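Local coordinates for SnoaL-like domain-containing protein (Burkholderia thailandensis E264, PDB 3EC9) that is of unknown function but has the NTF2-like, SnoaL-type fold, whose cone-shaped pocket in relatives often binds small molecules, and packs here as a two-fold dimer, at the interface of chains A and B. Residues are numbered along the deposited sequence; one frame, centred on the assembly and turned at random. Chains: chain A/B, uncharacterized NTF2-like protein.

The interface of chains A and B. Residues chain A 84-86, 89, 91, 93, 114; chain B 84-86, 89, 91, 93, 114.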
loop_
_atom_site.group_PDB
_atom_site.type_symbol
_atom_site.label_atom_id
_atom_site.label_comp_id
_atom_site.label_asym_id
_atom_site.label_seq_id
_atom_site.Cartn_x
_atom_site.Cartn_y
_atom_site.Cartn_z
ATOM N N HIS A 84 -3.361 10.923 -5.297
ATOM C CA HIS A 84 -2.400 11.038 -6.378
ATOM C C HIS A 84 -3.103 10.749 -7.703
ATOM O O HIS A 84 -3.723 9.680 -7.865
ATOM C CB HIS A 84 -1.253 10.079 -6.148
ATOM C CG HIS A 84 -0.561 10.246 -4.821
ATOM N ND1 HIS A 84 0.058 11.423 -4.448
ATOM C CD2 HIS A 84 -0.424 9.397 -3.775
ATOM C CE1 HIS A 84 0.545 11.279 -3.227
ATOM N NE2 HIS A 84 0.278 10.053 -2.798
ATOM N N ASP A 85 -2.942 11.645 -8.678
ATOM C CA ASP A 85 -3.635 11.575 -9.919
ATOM C C ASP A 85 -2.753 10.923 -10.984
ATOM O O ASP A 85 -1.823 11.579 -11.475
ATOM C CB ASP A 85 -3.964 13.001 -10.372
ATOM C CG ASP A 85 -4.844 13.048 -11.569
ATOM O OD1 ASP A 85 -5.050 12.043 -12.249
ATOM O OD2 ASP A 85 -5.308 14.180 -11.866
ATOM N N ALA A 86 -3.004 9.643 -11.297
ATOM C CA ALA A 86 -2.301 8.948 -12.382
ATOM C C ALA A 86 -3.201 8.716 -13.604
ATOM O O ALA A 86 -3.108 7.705 -14.276
ATOM C CB ALA A 86 -1.617 7.656 -11.909
ATOM N N THR A 89 -5.894 5.964 -13.318
ATOM C CA THR A 89 -5.564 5.375 -12.004
ATOM C C THR A 89 -5.383 6.463 -11.002
ATOM O O THR A 89 -4.809 7.485 -11.331
ATOM C CB THR A 89 -4.324 4.440 -12.088
ATOM O OG1 THR A 89 -4.609 3.432 -13.088
ATOM C CG2 THR A 89 -3.952 3.812 -10.738
ATOM N N ILE A 91 -4.536 7.129 -6.719
ATOM C CA ILE A 91 -4.021 6.451 -5.517
ATOM C C ILE A 91 -4.300 7.296 -4.297
ATOM O O ILE A 91 -3.815 8.411 -4.217
ATOM C CB ILE A 91 -2.517 6.138 -5.600
ATOM C CG1 ILE A 91 -2.214 5.282 -6.844
ATOM C CG2 ILE A 91 -2.046 5.410 -4.311
ATOM C CD1 ILE A 91 -2.098 6.019 -8.163
ATOM N N VAL A 93 -3.974 7.790 -0.165
ATOM C CA VAL A 93 -3.137 7.395 0.950
ATOM C C VAL A 93 -3.698 8.006 2.224
ATOM O O VAL A 93 -4.165 9.154 2.233
ATOM C CB VAL A 93 -1.677 7.856 0.741
ATOM C CG1 VAL A 93 -0.756 7.403 1.938
ATOM C CG2 VAL A 93 -1.131 7.369 -0.627
ATOM N N VAL A 114 -5.433 1.767 -4.415
ATOM C CA VAL A 114 -5.218 1.994 -5.848
ATOM C C VAL A 114 -6.558 1.767 -6.536
ATOM O O VAL A 114 -7.195 0.718 -6.346
ATOM C CB VAL A 114 -4.124 1.063 -6.437
ATOM C CG1 VAL A 114 -4.031 1.244 -7.981
ATOM C CG2 VAL A 114 -2.755 1.299 -5.745
ATOM N N HIS B 84 2.635 3.543 -11.723
ATOM C CA HIS B 84 1.652 4.565 -12.009
ATOM C C HIS B 84 2.301 5.925 -11.918
ATOM O O HIS B 84 2.892 6.275 -10.899
ATOM C CB HIS B 84 0.465 4.488 -11.051
ATOM C CG HIS B 84 -0.202 3.147 -11.010
ATOM N ND1 HIS B 84 -0.807 2.574 -12.115
ATOM C CD2 HIS B 84 -0.236 2.217 -10.031
ATOM C CE1 HIS B 84 -1.249 1.368 -11.772
ATOM N NE2 HIS B 84 -0.926 1.135 -10.509
ATOM N N ASP B 85 2.188 6.685 -13.001
ATOM C CA ASP B 85 2.832 7.986 -13.140
ATOM C C ASP B 85 1.862 9.068 -12.684
ATOM O O ASP B 85 0.963 9.429 -13.427
ATOM C CB ASP B 85 3.221 8.171 -14.635
ATOM C CG ASP B 85 4.081 9.394 -14.884
ATOM O OD1 ASP B 85 4.201 10.241 -13.999
ATOM O OD2 ASP B 85 4.641 9.528 -16.015
ATOM N N ALA B 86 2.078 9.633 -11.483
ATOM C CA ALA B 86 1.288 10.774 -10.980
ATOM C C ALA B 86 2.188 12.031 -10.929
ATOM O O ALA B 86 2.097 12.885 -10.031
ATOM C CB ALA B 86 0.698 10.432 -9.578
ATOM N N THR B 89 4.952 12.372 -8.107
ATOM C CA THR B 89 4.783 11.132 -7.350
ATOM C C THR B 89 4.661 9.976 -8.338
ATOM O O THR B 89 4.155 10.133 -9.470
ATOM C CB THR B 89 3.549 11.174 -6.386
ATOM O OG1 THR B 89 3.364 9.904 -5.736
ATOM C CG2 THR B 89 2.316 11.506 -7.134
ATOM N N ILE B 91 3.840 5.573 -8.215
ATOM C CA ILE B 91 3.412 4.478 -7.332
ATOM C C ILE B 91 3.718 3.142 -8.015
ATOM O O ILE B 91 3.163 2.823 -9.073
ATOM C CB ILE B 91 1.888 4.576 -6.962
ATOM C CG1 ILE B 91 1.607 5.933 -6.295
ATOM C CG2 ILE B 91 1.443 3.415 -6.063
ATOM C CD1 ILE B 91 1.356 7.133 -7.241
ATOM N N VAL B 93 3.566 -1.061 -7.846
ATOM C CA VAL B 93 2.731 -2.089 -7.234
ATOM C C VAL B 93 3.302 -3.412 -7.681
ATOM O O VAL B 93 3.729 -3.571 -8.831
ATOM C CB VAL B 93 1.275 -1.980 -7.676
ATOM C CG1 VAL B 93 0.448 -3.137 -7.060
ATOM C CG2 VAL B 93 0.678 -0.590 -7.363
ATOM N N VAL B 114 4.985 4.172 -2.614
ATOM C CA VAL B 114 4.741 5.559 -3.025
ATOM C C VAL B 114 6.049 6.360 -2.962
ATOM O O VAL B 114 6.739 6.372 -1.935
ATOM C CB VAL B 114 3.660 6.261 -2.140
ATOM C CG1 VAL B 114 3.500 7.742 -2.561
ATOM C CG2 VAL B 114 2.329 5.489 -2.206
#
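The polar atom packed closest to the partner is the backbone carbonyl O of A:Asp85, and the count of polar groups gripping it from chain B is zero: it touches CA of B:Ala86 at 3.3 Å and its CB methyl at 3.4 Å. Its twin, B:Asp85 O, rests on A:Ala86 in the same way around the two-fold axis. Both pairs sit where strand 76-86 ends, at the turn into strand 89-100; with no N or O in bonding reach across this patch, the sheets meet by van der Waals packing. Deeper in, A:Ile91 and B:Ile91 meet end to end across the axis, methyl against methyl, their CD1 atoms 3.7 Å apart; each CG1 lies anti to its own carbonyl carbon (chi1 -57° in both chains). A:His84 and B:His84 flank this pair, and each has more of its surface buried by the partner than any other residue of the patch. Each has CG beside its backbone N; A:His84 crosses B:Thr89, and B:His84 crosses A:Thr89, roughly perpendicularly, but the threonines break the symmetry. A:Thr89 sets CG2 anti to its backbone N (OG1 chi1 -56°) and lays that methyl over the face of B:His84, 3.7 Å from the ring centroid, a CH-pi contact. B:Thr89 is turned to chi1 176°, which puts its hydroxyl OG1 over the centre of the A:His84 ring, 3.8 Å above the plane, with its methyl squeezed in between the backbone N and the carbonyl carbon. That methyl, CG2, still comes within 3.5 Å of A:His84 ND1. NTF2-like relatives commonly pair through their sheets, so this dimer may be biological, although the structure alone does not show it. At the far tip of the ring, A:His84 NE2 meets the CG1 methyl of B:Val114 end-on at 4.0 Å.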